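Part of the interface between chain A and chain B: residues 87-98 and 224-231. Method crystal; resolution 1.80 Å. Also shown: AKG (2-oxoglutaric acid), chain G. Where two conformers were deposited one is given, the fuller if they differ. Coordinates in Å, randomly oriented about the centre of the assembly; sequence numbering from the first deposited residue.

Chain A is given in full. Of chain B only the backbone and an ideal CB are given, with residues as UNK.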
# COMPACT_ATOMS: atom_id res chain seq x y z
N THR A 87 -20.10 -2.02 -9.14
CA THR A 87 -18.96 -1.19 -8.67
C THR A 87 -17.66 -1.95 -8.97
O THR A 87 -17.67 -3.14 -9.33
CB THR A 87 -19.02 -0.84 -7.15
OG1 THR A 87 -17.92 0.03 -6.80
CG2 THR A 87 -18.93 -2.07 -6.25
N TYR A 88 -16.55 -1.27 -8.71
CA TYR A 88 -15.24 -1.87 -8.80
C TYR A 88 -15.09 -2.70 -7.50
O TYR A 88 -15.53 -2.33 -6.42
CB TYR A 88 -14.16 -0.79 -8.89
CG TYR A 88 -12.83 -1.47 -8.95
CD1 TYR A 88 -12.52 -2.33 -10.02
CD2 TYR A 88 -11.91 -1.30 -7.91
CE1 TYR A 88 -11.29 -2.91 -10.10
CE2 TYR A 88 -10.69 -1.87 -7.98
CZ TYR A 88 -10.41 -2.71 -9.03
OH TYR A 88 -9.20 -3.34 -9.02
N ILE A 89 -14.48 -3.87 -7.64
CA ILE A 89 -14.51 -4.83 -6.58
C ILE A 89 -13.86 -4.41 -5.29
O ILE A 89 -14.19 -4.99 -4.23
CB ILE A 89 -13.82 -6.10 -6.99
CG1 ILE A 89 -14.27 -7.27 -6.10
CG2 ILE A 89 -12.32 -5.83 -7.08
CD1 ILE A 89 -13.86 -8.65 -6.68
N ALA A 90 -12.97 -3.41 -5.37
CA ALA A 90 -12.32 -2.89 -4.19
C ALA A 90 -13.37 -2.40 -3.20
O ALA A 90 -13.12 -2.49 -1.99
CB ALA A 90 -11.29 -1.78 -4.54
N SER A 91 -14.55 -1.98 -3.69
CA SER A 91 -15.56 -1.47 -2.77
C SER A 91 -15.97 -2.54 -1.77
O SER A 91 -16.24 -2.28 -0.58
CB SER A 91 -16.85 -1.08 -3.53
OG SER A 91 -16.52 -0.16 -4.55
N ALA A 92 -16.20 -3.72 -2.32
CA ALA A 92 -16.66 -4.85 -1.49
C ALA A 92 -15.48 -5.44 -0.78
O ALA A 92 -15.64 -5.85 0.37
CB ALA A 92 -17.32 -5.93 -2.40
N ASN A 93 -14.33 -5.55 -1.46
CA ASN A 93 -13.17 -6.19 -0.81
C ASN A 93 -12.78 -5.50 0.45
O ASN A 93 -12.41 -6.11 1.46
CB ASN A 93 -11.91 -6.28 -1.72
CG ASN A 93 -12.09 -7.29 -2.86
OD1 ASN A 93 -12.97 -8.16 -2.81
ND2 ASN A 93 -11.23 -7.21 -3.88
N SER A 94 -12.86 -4.17 0.39
CA SER A 94 -12.52 -3.34 1.55
C SER A 94 -13.31 -3.74 2.82
O SER A 94 -12.76 -3.79 3.93
CB SER A 94 -12.60 -1.83 1.19
OG SER A 94 -13.93 -1.33 1.07
N VAL A 95 -14.57 -4.12 2.65
CA VAL A 95 -15.44 -4.52 3.76
C VAL A 95 -14.99 -5.92 4.19
O VAL A 95 -14.80 -6.24 5.37
CB VAL A 95 -16.92 -4.53 3.30
CG1 VAL A 95 -17.92 -5.19 4.27
CG2 VAL A 95 -17.33 -3.14 2.83
N THR A 96 -14.72 -6.70 3.16
CA THR A 96 -14.27 -8.03 3.39
C THR A 96 -13.05 -8.01 4.24
O THR A 96 -12.93 -8.83 5.12
CB THR A 96 -13.98 -8.72 2.08
OG1 THR A 96 -15.25 -9.06 1.52
CG2 THR A 96 -13.28 -10.09 2.34
N TYR A 97 -12.12 -7.10 3.96
CA TYR A 97 -10.90 -7.10 4.73
C TYR A 97 -11.19 -6.80 6.19
O TYR A 97 -10.38 -7.16 7.07
CB TYR A 97 -9.97 -6.01 4.27
CG TYR A 97 -9.54 -5.95 2.84
CD1 TYR A 97 -9.46 -7.08 2.04
CD2 TYR A 97 -9.21 -4.72 2.27
CE1 TYR A 97 -9.07 -6.98 0.67
CE2 TYR A 97 -8.83 -4.62 0.96
CZ TYR A 97 -8.67 -5.75 0.17
OH TYR A 97 -8.23 -5.64 -1.13
N CYS A 98 -12.30 -6.13 6.48
CA CYS A 98 -12.59 -5.83 7.90
C CYS A 98 -13.12 -7.06 8.56
O CYS A 98 -13.21 -7.11 9.77
CB CYS A 98 -13.64 -4.72 8.07
SG CYS A 98 -13.02 -3.19 7.32
N UNK B 224 -12.19 -9.83 -14.85
CA UNK B 224 -12.80 -10.94 -14.15
C UNK B 224 -11.95 -11.24 -12.92
O UNK B 224 -10.73 -11.46 -13.02
CB UNK B 224 -12.93 -12.17 -15.06
N UNK B 225 -12.61 -11.28 -11.77
CA UNK B 225 -11.93 -11.51 -10.49
C UNK B 225 -12.30 -12.81 -9.77
O UNK B 225 -13.33 -12.89 -9.16
CB UNK B 225 -12.23 -10.34 -9.56
N UNK B 226 -11.42 -13.81 -9.83
CA UNK B 226 -11.70 -15.11 -9.28
C UNK B 226 -11.51 -15.25 -7.76
O UNK B 226 -11.98 -16.20 -7.17
CB UNK B 226 -10.81 -16.13 -9.99
N UNK B 227 -10.81 -14.31 -7.14
CA UNK B 227 -10.57 -14.41 -5.72
C UNK B 227 -10.51 -12.99 -5.18
O UNK B 227 -10.59 -12.05 -5.97
CB UNK B 227 -9.29 -15.19 -5.41
N UNK B 228 -10.46 -12.83 -3.86
CA UNK B 228 -10.39 -11.49 -3.23
C UNK B 228 -8.91 -11.21 -3.18
O UNK B 228 -8.11 -12.04 -2.69
CB UNK B 228 -11.04 -11.43 -1.85
N UNK B 229 -8.51 -10.05 -3.67
CA UNK B 229 -7.09 -9.73 -3.63
C UNK B 229 -6.89 -8.37 -2.97
O UNK B 229 -7.76 -7.88 -2.22
CB UNK B 229 -6.49 -9.74 -5.04
N UNK B 230 -5.74 -7.79 -3.29
CA UNK B 230 -5.27 -6.55 -2.68
C UNK B 230 -4.72 -5.60 -3.72
O UNK B 230 -4.44 -6.01 -4.85
CB UNK B 230 -4.20 -6.84 -1.62
N UNK B 231 -4.51 -4.33 -3.34
CA UNK B 231 -3.82 -3.45 -4.31
C UNK B 231 -2.45 -3.28 -3.65
O UNK B 231 -2.28 -2.37 -2.81
CB UNK B 231 -4.54 -2.12 -4.56
C1 AKG G . -10.07 0.38 -13.52
O1 AKG G . -9.50 -0.48 -14.23
O2 AKG G . -10.97 1.12 -13.98
C2 AKG G . -9.68 0.54 -12.10
O5 AKG G . -10.14 1.45 -11.44
C3 AKG G . -8.72 -0.49 -11.53
C4 AKG G . -8.27 -0.10 -10.13
C5 AKG G . -7.02 -0.88 -9.80
O3 AKG G . -6.53 -0.72 -8.65
O4 AKG G . -6.49 -1.76 -10.72

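Position 224 has nothing of the chain A stretch within 5.5 Å of its ideal CB. Chain A sets no preference here. The deposited residue is Trp B224, and it makes no contact with the stretch.

At position 225 the CA-to-CB bond points toward chain A. The ideal CB lies 3.7 Å from Ile A89 CD1, and the ring of Tyr A88 lies beyond. The surface on offer is mostly apolar, so a large aliphatic or aromatic side chain would suit. The residue is Phe B225, with chi1 in the m well. Ile A89 CG2 sits over one face of the ring, 4.3 Å from its centroid, in a CH-pi contact. Phe B225 CZ reaches Tyr A88 CE1 at 4.0 Å. The two rings meet obliquely, with planes at 83°.

Positions 226 and 227 point away from chain A, and many side chains would do. Phi of -81° at 226 permits proline. They are Pro B226 and Ile B227. The backbone of the latter still matters: water 1 donates to Ile B227 O (3.0 Å) and accepts from Asn A93 ND2 (2.8 Å) and the backbone N of position 229 (2.9 Å).

At position 228 CA-to-CB points sideways. The ideal CB is 3.9 Å from Asn A93 OD1, with Thr A96 CG2 and Tyr A97 CE1 farther off. A small or medium side chain, such as valine, threonine or alanine, could fit this mixed surface. The residue is Val B228, chi1 t. Its CG1 touches all three neighbours: 3.5 Å from Asn A93 OD1, 4.2 Å from Thr A96 CG2 and 3.9 Å from Tyr A97 CE1.

Position 229 has an ideal CB directed away, 5.5 Å from Asn A93 ND2. Chain A does not require glycine here, and the backbone angles do not either; several residues would suit, since the contact is made by the main chain. It is Gly B229. Tyr A97 OH donates to Gly B229 O at 2.5 Å, a short hydrogen bond near the plane of the tyrosine ring.

At position 230 CA-to-CB points sideways, and the ideal CB is 4.2 Å from Tyr A97 OH. An aromatic or long aliphatic side chain could turn back to the tyrosine ring. Phe B230 does so, with CD1 3.8 Å from Tyr A97 CE1. The ring planes meet obliquely at 40°.

Position 231 points sideways, with no chain A atom near its ideal CB. Polar residues are plausible near AKG. The residue is Asn B231; its ND2 lies 3.7 Å from AKG O3. Asn B231 N donates to water 2 (2.9 Å), which donates to Tyr A97 OH (3.0 Å).

Chain B (224-231) WFPIVGFN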
# COMPACT_ATOMS: atom_id res chain seq x y z
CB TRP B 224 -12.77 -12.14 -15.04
CG TRP B 224 -13.54 -13.18 -14.44
CD1 TRP B 224 -13.08 -14.30 -13.85
CD2 TRP B 224 -14.97 -13.26 -14.43
NE1 TRP B 224 -14.14 -15.07 -13.43
CE2 TRP B 224 -15.31 -14.46 -13.80
CE3 TRP B 224 -15.99 -12.43 -14.91
CZ2 TRP B 224 -16.65 -14.83 -13.56
CZ3 TRP B 224 -17.29 -12.82 -14.76
CH2 TRP B 224 -17.63 -13.99 -14.04
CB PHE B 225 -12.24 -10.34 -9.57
CG PHE B 225 -11.79 -9.02 -10.13
CD1 PHE B 225 -12.41 -8.49 -11.25
CD2 PHE B 225 -10.66 -8.40 -9.60
CE1 PHE B 225 -11.98 -7.33 -11.79
CE2 PHE B 225 -10.22 -7.18 -10.11
CZ PHE B 225 -10.86 -6.67 -11.24
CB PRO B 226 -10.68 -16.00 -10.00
CG PRO B 226 -9.54 -14.97 -10.38
CD PRO B 226 -10.27 -13.79 -10.76
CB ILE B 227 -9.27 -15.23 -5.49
CG1 ILE B 227 -9.48 -16.64 -6.04
CG2 ILE B 227 -9.01 -15.40 -4.02
CD1 ILE B 227 -8.30 -17.29 -6.72
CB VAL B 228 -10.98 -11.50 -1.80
CG1 VAL B 228 -10.70 -10.17 -0.97
CG2 VAL B 228 -12.43 -11.88 -1.92
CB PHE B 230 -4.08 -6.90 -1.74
CG PHE B 230 -4.39 -8.02 -0.77
CD1 PHE B 230 -5.40 -7.89 0.19
CD2 PHE B 230 -3.68 -9.22 -0.82
CE1 PHE B 230 -5.74 -8.99 1.06
CE2 PHE B 230 -3.97 -10.29 0.07
CZ PHE B 230 -5.00 -10.14 1.02
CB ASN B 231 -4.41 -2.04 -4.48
CG ASN B 231 -3.55 -1.21 -5.42
OD1 ASN B 231 -2.43 -1.62 -5.74
ND2 ASN B 231 -4.09 -0.07 -5.93
O HOH W 1 -10.29 -9.10 -5.76
O HOH W 2 -5.69 -4.03 -0.73
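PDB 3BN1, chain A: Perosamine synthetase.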